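Local coordinates for protein putative glycosylhydrolase (Parabacteroides distasonis, PDB 3S5Q) that is a putative glycoside hydrolase with a concanavalin A-like fold that probably hydrolyses sugar substrates, its exact activity being unproven, at residues A[68-81]-A[92-105]. Sequence-based numbering, arbitrary orientation.
Sequences FKTDVNTNSGVVIY and SIEIQIADDHHPEW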
ATOM      1  N   PHE A  68       4.147  -0.302  -8.312  1.00 19.13           N
ATOM      2  CA  PHE A  68       3.118   0.660  -8.698  1.00 20.15           C
ATOM      3  C   PHE A  68       3.761   1.782  -9.446  1.00 20.86           C
ATOM      4  O   PHE A  68       4.923   2.075  -9.227  1.00 21.57           O
ATOM      5  CB  PHE A  68       2.333   1.195  -7.477  1.00 19.18           C
ATOM      6  CG  PHE A  68       3.135   2.070  -6.539  1.00 17.34           C
ATOM      7  CD1 PHE A  68       3.274   3.438  -6.779  1.00 20.16           C
ATOM      8  CD2 PHE A  68       3.727   1.532  -5.376  1.00 18.12           C
ATOM      9  CE1 PHE A  68       4.028   4.222  -5.932  1.00 19.06           C
ATOM     10  CE2 PHE A  68       4.469   2.315  -4.522  1.00 17.45           C
ATOM     11  CZ  PHE A  68       4.600   3.679  -4.794  1.00 19.40           C
ATOM     12  N   LYS A  69       3.004   2.381 -10.358  1.00 22.52           N
ATOM     13  CA  LYS A  69       3.445   3.513 -11.158  1.00 23.78           C
ATOM     14  C   LYS A  69       2.433   4.633 -10.921  1.00 24.15           C
ATOM     15  O   LYS A  69       1.222   4.384 -10.881  1.00 24.44           O
ATOM     16  CB  LYS A  69       3.470   3.137 -12.641  1.00 23.94           C
ATOM     17  CG  LYS A  69       3.843   4.285 -13.568  1.00 25.00           C
ATOM     18  CD  LYS A  69       3.744   3.895 -15.014  1.00 29.51           C
ATOM     19  CE  LYS A  69       4.953   3.118 -15.489  1.00 30.61           C
ATOM     20  NZ  LYS A  69       5.142   3.257 -16.947  1.00 31.28           N
ATOM     21  N   THR A  70       2.917   5.855 -10.737  1.00 25.44           N
ATOM     22  CA  THR A  70       2.038   7.004 -10.522  1.00 25.76           C
ATOM     23  C   THR A  70       1.961   7.833 -11.799  1.00 26.86           C
ATOM     24  O   THR A  70       2.765   7.677 -12.716  1.00 27.54           O
ATOM     25  CB  THR A  70       2.531   7.944  -9.345  1.00 25.46           C
ATOM     26  OG1 THR A  70       3.742   8.597  -9.742  1.00 25.37           O
ATOM     27  CG2 THR A  70       2.762   7.185  -8.064  1.00 25.08           C
ATOM     28  N   ASP A  71       0.966   8.699 -11.846  1.00 29.15           N
ATOM     29  CA  ASP A  71       0.965   9.872 -12.753  1.00 31.28           C
ATOM     30  C   ASP A  71       0.954  11.107 -11.862  1.00 31.26           C
ATOM     31  O   ASP A  71       0.935  11.003 -10.623  1.00 29.76           O
ATOM     32  CB  ASP A  71      -0.255   9.864 -13.681  1.00 33.24           C
ATOM     33  CG  ASP A  71      -0.076  10.758 -14.932  1.00 36.82           C
ATOM     34  OD1 ASP A  71       0.894  11.582 -15.025  1.00 38.71           O
ATOM     35  OD2 ASP A  71      -0.941  10.655 -15.818  1.00 41.59           O
ATOM     36  N   VAL A  72       0.997  12.283 -12.470  1.00 32.59           N
ATOM     37  CA  VAL A  72       0.926  13.521 -11.707  1.00 33.37           C
ATOM     38  C   VAL A  72      -0.228  13.497 -10.685  1.00 32.47           C
ATOM     39  O   VAL A  72      -1.406  13.333 -11.032  1.00 32.86           O
ATOM     40  CB  VAL A  72       0.855  14.753 -12.655  1.00 35.52           C
ATOM     41  CG1 VAL A  72      -0.450  14.754 -13.508  1.00 37.88           C
ATOM     42  CG2 VAL A  72       1.026  16.034 -11.867  1.00 35.47           C
ATOM     43  N   ASN A  73       0.134  13.645  -9.417  1.00 31.67           N
ATOM     44  CA  ASN A  73      -0.809  13.718  -8.300  1.00 31.68           C
ATOM     45  C   ASN A  73      -1.671  12.461  -8.070  1.00 31.05           C
ATOM     46  O   ASN A  73      -2.763  12.547  -7.518  1.00 31.48           O
ATOM     47  CB  ASN A  73      -1.706  14.962  -8.438  1.00 32.49           C
ATOM     48  CG  ASN A  73      -2.178  15.498  -7.096  1.00 32.86           C
ATOM     49  OD1 ASN A  73      -1.830  14.959  -6.041  1.00 34.02           O
ATOM     50  ND2 ASN A  73      -2.983  16.567  -7.125  1.00 33.15           N
ATOM     51  N   THR A  74      -1.203  11.286  -8.483  1.00 31.32           N
ATOM     52  CA  THR A  74      -1.868  10.042  -8.048  1.00 30.77           C
ATOM     53  C   THR A  74      -2.052   9.992  -6.549  1.00 29.28           C
ATOM     54  O   THR A  74      -1.198  10.437  -5.792  1.00 29.63           O
ATOM     55  CB  THR A  74      -1.067   8.795  -8.413  1.00 31.08           C
ATOM     56  OG1 THR A  74      -0.990   8.702  -9.834  1.00 32.36           O
ATOM     57  CG2 THR A  74      -1.723   7.521  -7.814  1.00 31.15           C
ATOM     58  N   ASN A  75      -3.189   9.440  -6.146  1.00 27.97           N
ATOM     59  CA  ASN A  75      -3.551   9.229  -4.749  1.00 27.20           C
ATOM     60  C   ASN A  75      -4.308   7.877  -4.682  1.00 25.93           C
ATOM     61  O   ASN A  75      -5.346   7.702  -5.346  1.00 26.98           O
ATOM     62  CB  ASN A  75      -4.442  10.402  -4.314  1.00 27.87           C
ATOM     63  CG  ASN A  75      -4.692  10.450  -2.819  1.00 27.53           C
ATOM     64  OD1 ASN A  75      -4.821   9.430  -2.165  1.00 31.26           O
ATOM     65  ND2 ASN A  75      -4.783  11.648  -2.277  1.00 33.28           N
ATOM     66  N   SER A  76      -3.776   6.931  -3.907  1.00 24.70           N
ATOM     67  CA  SER A  76      -4.260   5.546  -3.834  1.00 23.00           C
ATOM     68  C   SER A  76      -3.637   4.959  -2.546  1.00 22.36           C
ATOM     69  O   SER A  76      -3.287   5.708  -1.617  1.00 21.37           O
ATOM     70  CB  SER A  76      -3.833   4.798  -5.110  1.00 24.30           C
ATOM     71  OG  SER A  76      -4.254   3.428  -5.159  1.00 22.55           O
ATOM     72  N   GLY A  77      -3.457   3.652  -2.492  1.00 21.55           N
ATOM     73  CA  GLY A  77      -2.829   3.009  -1.345  1.00 20.89           C
ATOM     74  C   GLY A  77      -3.090   1.514  -1.276  1.00 20.42           C
ATOM     75  O   GLY A  77      -3.836   0.949  -2.097  1.00 21.24           O
ATOM     76  N   VAL A  78      -2.452   0.873  -0.295  1.00 20.39           N
ATOM     77  CA  VAL A  78      -2.599  -0.538  -0.046  1.00 19.40           C
ATOM     78  C   VAL A  78      -3.211  -0.643   1.347  1.00 20.46           C
ATOM     79  O   VAL A  78      -2.774   0.020   2.277  1.00 19.29           O
ATOM     80  CB  VAL A  78      -1.250  -1.284  -0.088  1.00 19.71           C
ATOM     81  CG1 VAL A  78      -1.465  -2.811   0.182  1.00 18.29           C
ATOM     82  CG2 VAL A  78      -0.541  -1.036  -1.425  1.00 20.02           C
ATOM     83  N   VAL A  79      -4.247  -1.463   1.458  1.00 20.26           N
ATOM     84  CA  VAL A  79      -4.984  -1.623   2.678  1.00 19.78           C
ATOM     85  C   VAL A  79      -4.737  -3.036   3.244  1.00 20.06           C
ATOM     86  O   VAL A  79      -4.905  -4.043   2.554  1.00 20.20           O
ATOM     87  CB  VAL A  79      -6.491  -1.378   2.397  1.00 21.42           C
ATOM     88  CG1 VAL A  79      -7.349  -1.606   3.684  1.00 21.30           C
ATOM     89  CG2 VAL A  79      -6.736   0.048   1.777  1.00 21.30           C
ATOM     90  N   ILE A  80      -4.320  -3.115   4.500  1.00 18.84           N
ATOM     91  CA  ILE A  80      -4.108  -4.410   5.130  1.00 18.48           C
ATOM     92  C   ILE A  80      -4.959  -4.506   6.398  1.00 18.58           C
ATOM     93  O   ILE A  80      -5.518  -3.506   6.864  1.00 18.78           O
ATOM     94  CB  ILE A  80      -2.620  -4.668   5.424  1.00 19.42           C
ATOM     95  CG1 ILE A  80      -2.079  -3.664   6.475  1.00 18.14           C
ATOM     96  CG2 ILE A  80      -1.822  -4.656   4.093  1.00 18.01           C
ATOM     97  CD1 ILE A  80      -0.676  -3.928   7.055  1.00 17.35           C
ATOM     98  N   TYR A  81      -5.097  -5.727   6.885  1.00 18.75           N
ATOM     99  CA  TYR A  81      -5.805  -6.010   8.113  1.00 19.42           C
ATOM    100  C   TYR A  81      -7.257  -5.491   8.067  1.00 19.98           C
ATOM    101  O   TYR A  81      -7.779  -4.991   9.062  1.00 20.70           O
ATOM    102  CB  TYR A  81      -5.047  -5.404   9.268  1.00 18.30           C
ATOM    103  CG  TYR A  81      -3.623  -5.909   9.497  1.00 18.90           C
ATOM    104  CD1 TYR A  81      -3.124  -7.065   8.879  1.00 20.40           C
ATOM    105  CD2 TYR A  81      -2.826  -5.307  10.484  1.00 21.80           C
ATOM    106  CE1 TYR A  81      -1.836  -7.549   9.167  1.00 22.62           C
ATOM    107  CE2 TYR A  81      -1.568  -5.780  10.780  1.00 19.58           C
ATOM    108  CZ  TYR A  81      -1.076  -6.898  10.128  1.00 22.55           C
ATOM    109  OH  TYR A  81       0.177  -7.348  10.457  1.00 21.51           O
ATOM    110  N   SER A  92      -9.404  -0.894   9.029  1.00 21.18           N
ATOM    111  CA  SER A  92      -8.211  -1.360   8.358  1.00 21.15           C
ATOM    112  C   SER A  92      -7.047  -0.422   8.613  1.00 21.38           C
ATOM    113  O   SER A  92      -7.205   0.651   9.233  1.00 21.20           O
ATOM    114  CB  SER A  92      -8.485  -1.485   6.855  1.00 21.66           C
ATOM    115  OG  SER A  92      -8.726  -0.205   6.340  1.00 22.22           O
ATOM    116  N   ILE A  93      -5.879  -0.851   8.141  1.00 20.47           N
ATOM    117  CA  ILE A  93      -4.689  -0.032   8.139  1.00 20.34           C
ATOM    118  C   ILE A  93      -4.244   0.220   6.666  1.00 19.57           C
ATOM    119  O   ILE A  93      -4.036  -0.716   5.877  1.00 19.98           O
ATOM    120  CB  ILE A  93      -3.564  -0.654   8.959  1.00 20.32           C
ATOM    121  CG1 ILE A  93      -4.075  -0.923  10.401  1.00 20.25           C
ATOM    122  CG2 ILE A  93      -2.342   0.305   8.902  1.00 21.51           C
ATOM    123  CD1 ILE A  93      -3.067  -1.586  11.313  1.00 21.15           C
ATOM    124  N   GLU A  94      -4.157   1.490   6.314  1.00 19.34           N
ATOM    125  CA  GLU A  94      -3.735   1.853   4.973  1.00 19.80           C
ATOM    126  C   GLU A  94      -2.301   2.375   4.909  1.00 19.38           C
ATOM    127  O   GLU A  94      -1.892   3.213   5.722  1.00 19.23           O
ATOM    128  CB  GLU A  94      -4.663   2.855   4.337  1.00 20.21           C
ATOM    129  CG  GLU A  94      -4.387   2.971   2.826  1.00 23.07           C
ATOM    130  CD  GLU A  94      -5.350   3.826   2.049  1.00 25.48           C
ATOM    131  OE1 GLU A  94      -5.939   4.743   2.644  1.00 26.89           O
ATOM    132  OE2 GLU A  94      -5.484   3.576   0.813  1.00 27.83           O
ATOM    133  N   ILE A  95      -1.566   1.849   3.917  1.00 19.13           N
ATOM    134  CA  ILE A  95      -0.255   2.313   3.514  1.00 18.07           C
ATOM    135  C   ILE A  95      -0.513   3.220   2.315  1.00 17.42           C
ATOM    136  O   ILE A  95      -1.051   2.780   1.320  1.00 17.50           O
ATOM    137  CB  ILE A  95       0.635   1.172   3.103  1.00 19.29           C
ATOM    138  CG1 ILE A  95       0.697   0.110   4.208  1.00 19.98           C
ATOM    139  CG2 ILE A  95       2.044   1.638   2.743  1.00 18.03           C
ATOM    140  CD1 ILE A  95       0.847   0.652   5.603  1.00 20.93           C
ATOM    141  N   GLN A  96      -0.151   4.485   2.441  1.00 17.00           N
ATOM    142  CA  GLN A  96      -0.396   5.488   1.386  1.00 17.66           C
ATOM    143  C   GLN A  96       0.426   5.245   0.110  1.00 18.53           C
ATOM    144  O   GLN A  96       1.606   4.861   0.150  1.00 16.54           O
ATOM    145  CB  GLN A  96      -0.049   6.874   1.939  1.00 17.68           C
ATOM    146  CG  GLN A  96      -0.269   8.111   0.992  1.00 18.30           C
ATOM    147  CD  GLN A  96      -1.719   8.430   0.741  1.00 20.50           C
ATOM    148  OE1 GLN A  96      -2.531   7.524   0.594  1.00 19.74           O
ATOM    149  NE2 GLN A  96      -2.069   9.741   0.682  1.00 22.12           N
ATOM    150  N   ILE A  97      -0.177   5.548  -1.038  1.00 18.98           N
ATOM    151  CA  ILE A  97       0.591   5.650  -2.279  1.00 19.99           C
ATOM    152  C   ILE A  97       0.211   6.985  -2.810  1.00 19.84           C
ATOM    153  O   ILE A  97      -0.960   7.256  -2.910  1.00 19.41           O
ATOM    154  CB  ILE A  97       0.230   4.562  -3.305  1.00 20.86           C
ATOM    155  CG1 ILE A  97       0.711   3.218  -2.798  1.00 20.32           C
ATOM    156  CG2 ILE A  97       0.844   4.906  -4.708  1.00 19.85           C
ATOM    157  CD1 ILE A  97       0.210   2.036  -3.592  1.00 23.79           C
ATOM    158  N   ALA A  98       1.199   7.844  -3.040  1.00 21.04           N
ATOM    159  CA  ALA A  98       0.945   9.194  -3.573  1.00 22.70           C
ATOM    160  C   ALA A  98       2.130   9.642  -4.372  1.00 23.49           C
ATOM    161  O   ALA A  98       3.271   9.239  -4.107  1.00 22.81           O
ATOM    162  CB  ALA A  98       0.668  10.215  -2.429  1.00 21.96           C
ATOM    163  N   ASP A  99       1.862  10.473  -5.375  1.00 24.83           N
ATOM    164  CA  ASP A  99       2.913  11.164  -6.083  1.00 25.51           C
ATOM    165  C   ASP A  99       3.336  12.334  -5.226  1.00 25.71           C
ATOM    166  O   ASP A  99       2.831  13.451  -5.436  1.00 27.02           O
ATOM    167  CB  ASP A  99       2.436  11.676  -7.453  1.00 26.51           C
ATOM    168  CG  ASP A  99       3.459  12.644  -8.127  1.00 28.34           C
ATOM    169  OD1 ASP A  99       4.687  12.495  -7.931  1.00 28.82           O
ATOM    170  OD2 ASP A  99       3.031  13.568  -8.857  1.00 28.55           O
ATOM    171  N   ASP A 100       4.252  12.077  -4.285  1.00 25.08           N
ATOM    172  CA  ASP A 100       4.811  13.102  -3.399  1.00 25.56           C
ATOM    173  C   ASP A 100       5.475  14.267  -4.156  1.00 25.90           C
ATOM    174  O   ASP A 100       5.640  15.348  -3.592  1.00 25.25           O
ATOM    175  CB  ASP A 100       5.828  12.491  -2.413  1.00 25.38           C
ATOM    176  CG  ASP A 100       5.175  11.574  -1.351  1.00 25.83           C
ATOM    177  OD1 ASP A 100       3.942  11.367  -1.354  1.00 26.68           O
ATOM    178  OD2 ASP A 100       5.912  11.088  -0.461  1.00 25.53           O
ATOM    179  N   HIS A 101       5.843  14.073  -5.421  1.00 26.14           N
ATOM    180  CA  HIS A 101       6.492  15.149  -6.190  1.00 28.87           C
ATOM    181  C   HIS A 101       5.570  16.310  -6.591  1.00 29.80           C
ATOM    182  O   HIS A 101       6.050  17.383  -6.962  1.00 31.87           O
ATOM    183  CB  HIS A 101       7.208  14.602  -7.435  1.00 28.33           C
ATOM    184  CG  HIS A 101       8.297  13.613  -7.110  1.00 30.81           C
ATOM    185  ND1 HIS A 101       9.632  13.967  -7.007  1.00 29.68           N
ATOM    186  CD2 HIS A 101       8.232  12.288  -6.819  1.00 27.21           C
ATOM    187  CE1 HIS A 101      10.344  12.887  -6.714  1.00 31.35           C
ATOM    188  NE2 HIS A 101       9.517  11.861  -6.578  1.00 28.18           N
ATOM    189  N   HIS A 102       4.266  16.083  -6.559  1.00 30.79           N
ATOM    190  CA  HIS A 102       3.306  17.141  -6.871  1.00 31.81           C
ATOM    191  C   HIS A 102       3.333  18.090  -5.661  1.00 33.04           C
ATOM    192  O   HIS A 102       3.320  17.636  -4.525  1.00 30.65           O
ATOM    193  CB  HIS A 102       1.894  16.580  -7.138  1.00 31.08           C
ATOM    194  CG  HIS A 102       0.940  17.583  -7.736  1.00 33.02           C
ATOM    195  ND1 HIS A 102       0.231  18.484  -6.973  1.00 31.17           N
ATOM    196  CD2 HIS A 102       0.583  17.819  -9.022  1.00 34.02           C
ATOM    197  CE1 HIS A 102      -0.521  19.235  -7.768  1.00 36.78           C
ATOM    198  NE2 HIS A 102      -0.335  18.840  -9.015  1.00 34.55           N
ATOM    199  N   PRO A 103       3.405  19.403  -5.917  1.00 35.63           N
ATOM    200  CA  PRO A 103       3.633  20.396  -4.863  1.00 37.64           C
ATOM    201  C   PRO A 103       2.491  20.468  -3.862  1.00 38.33           C
ATOM    202  O   PRO A 103       2.678  20.937  -2.745  1.00 39.33           O
ATOM    203  CB  PRO A 103       3.729  21.723  -5.658  1.00 38.78           C
ATOM    204  CG  PRO A 103       2.916  21.470  -6.840  1.00 38.76           C
ATOM    205  CD  PRO A 103       3.261  20.072  -7.229  1.00 37.32           C
ATOM    206  N   GLU A 104       1.318  20.032  -4.302  1.00 39.46           N
ATOM    207  CA  GLU A 104       0.142  19.883  -3.491  1.00 40.31           C
ATOM    208  C   GLU A 104       0.453  19.143  -2.205  1.00 39.53           C
ATOM    209  O   GLU A 104      -0.039  19.542  -1.140  1.00 39.10           O
ATOM    210  CB  GLU A 104      -0.893  19.092  -4.301  1.00 41.31           C
ATOM    211  CG  GLU A 104      -2.222  18.778  -3.626  1.00 44.19           C
ATOM    212  CD  GLU A 104      -3.431  18.831  -4.596  1.00 49.31           C
ATOM    213  OE1 GLU A 104      -3.402  19.610  -5.602  1.00 54.91           O
ATOM    214  OE2 GLU A 104      -4.414  18.105  -4.327  1.00 51.97           O
ATOM    215  N   TRP A 105       1.247  18.060  -2.303  1.00 38.52           N
ATOM    216  CA  TRP A 105       1.580  17.230  -1.127  1.00 36.70           C
ATOM    217  C   TRP A 105       2.358  17.955  -0.015  1.00 36.54           C
ATOM    218  O   TRP A 105       2.380  17.479   1.106  1.00 36.35           O
ATOM    219  CB  TRP A 105       2.278  15.924  -1.541  1.00 36.31           C
ATOM    220  CG  TRP A 105       1.298  14.952  -2.068  1.00 35.18           C
ATOM    221  CD1 TRP A 105       1.087  14.620  -3.375  1.00 34.74           C
ATOM    222  CD2 TRP A 105       0.325  14.225  -1.307  1.00 37.04           C
ATOM    223  NE1 TRP A 105       0.048  13.717  -3.478  1.00 33.41           N
ATOM    224  CE2 TRP A 105      -0.435  13.457  -2.222  1.00 35.67           C
ATOM    225  CE3 TRP A 105       0.023  14.144   0.066  1.00 37.73           C
ATOM    226  CZ2 TRP A 105      -1.467  12.617  -1.809  1.00 37.14           C
ATOM    227  CZ3 TRP A 105      -1.015  13.309   0.468  1.00 37.42           C
ATOM    228  CH2 TRP A 105      -1.734  12.552  -0.468  1.00 36.69           C
TER
HETATM  229  O   HOH W   1       5.295   9.779  -8.097  1.00 26.53           O
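Ser-76 and Ile-97 form one of three antiparallel hydrogen-bonded pairs, with Val-78/Ile-95 and Ile-80/Ile-93, that zip strand 75-80 to strand 93-98, their N-to-C directions 153° apart. The bond from Ile-95 N to Val-78 O is short, 2.7 Å. The bond from Ile-97 N to Ser-76 O is less regular, since the donor stands above the carbonyl plane. Gly-77, between the bonded pairs, has backbone angles at which a CB would jam against the preceding carbonyl O; its CA lies close to Ile-95 O.

Ile-97 fills the layer between the two sheets. Its CG2, anti to the backbone N, lies over one face of the Phe-68 ring, a CH-pi contact 3.8 Å from the centroid. Its CD1 reaches Val-78 CG2, and Phe-206 of strand 204-213 also touches this side chain.

Beyond the strand, Asp-99 holds the type II turn 71-74. Its OD2 accepts Asn-73 N through the anti lone pair at 3.0 Å, nearly straight at 172°. Its own N donates to Thr-74 O. Thr-70 OG1 donates to a water at 2.6 Å, and that water donates to Asp-99 OD1.

The Asn-73 amide stacks on the His-102 ring, planes 9° apart, with CB 3.9 Å from the ring centroid. Pro-103 CD lies over the opposite face, offset toward the rim, and Val-72 CG2 meets the ring edge. His-102 ND1 accepts Glu-104 N.

Strand 93-98, outermost in the five-stranded sheet within the chain, thus pairs with 75-80 over an apolar layer, and its end grips the turn that crosses from strand 62-70 of the other sheet. Asn-73 N on one oxygen, and the water and a weak bond from His-101 N on the other, probably fix the rotation of the Asp-99 carboxylate.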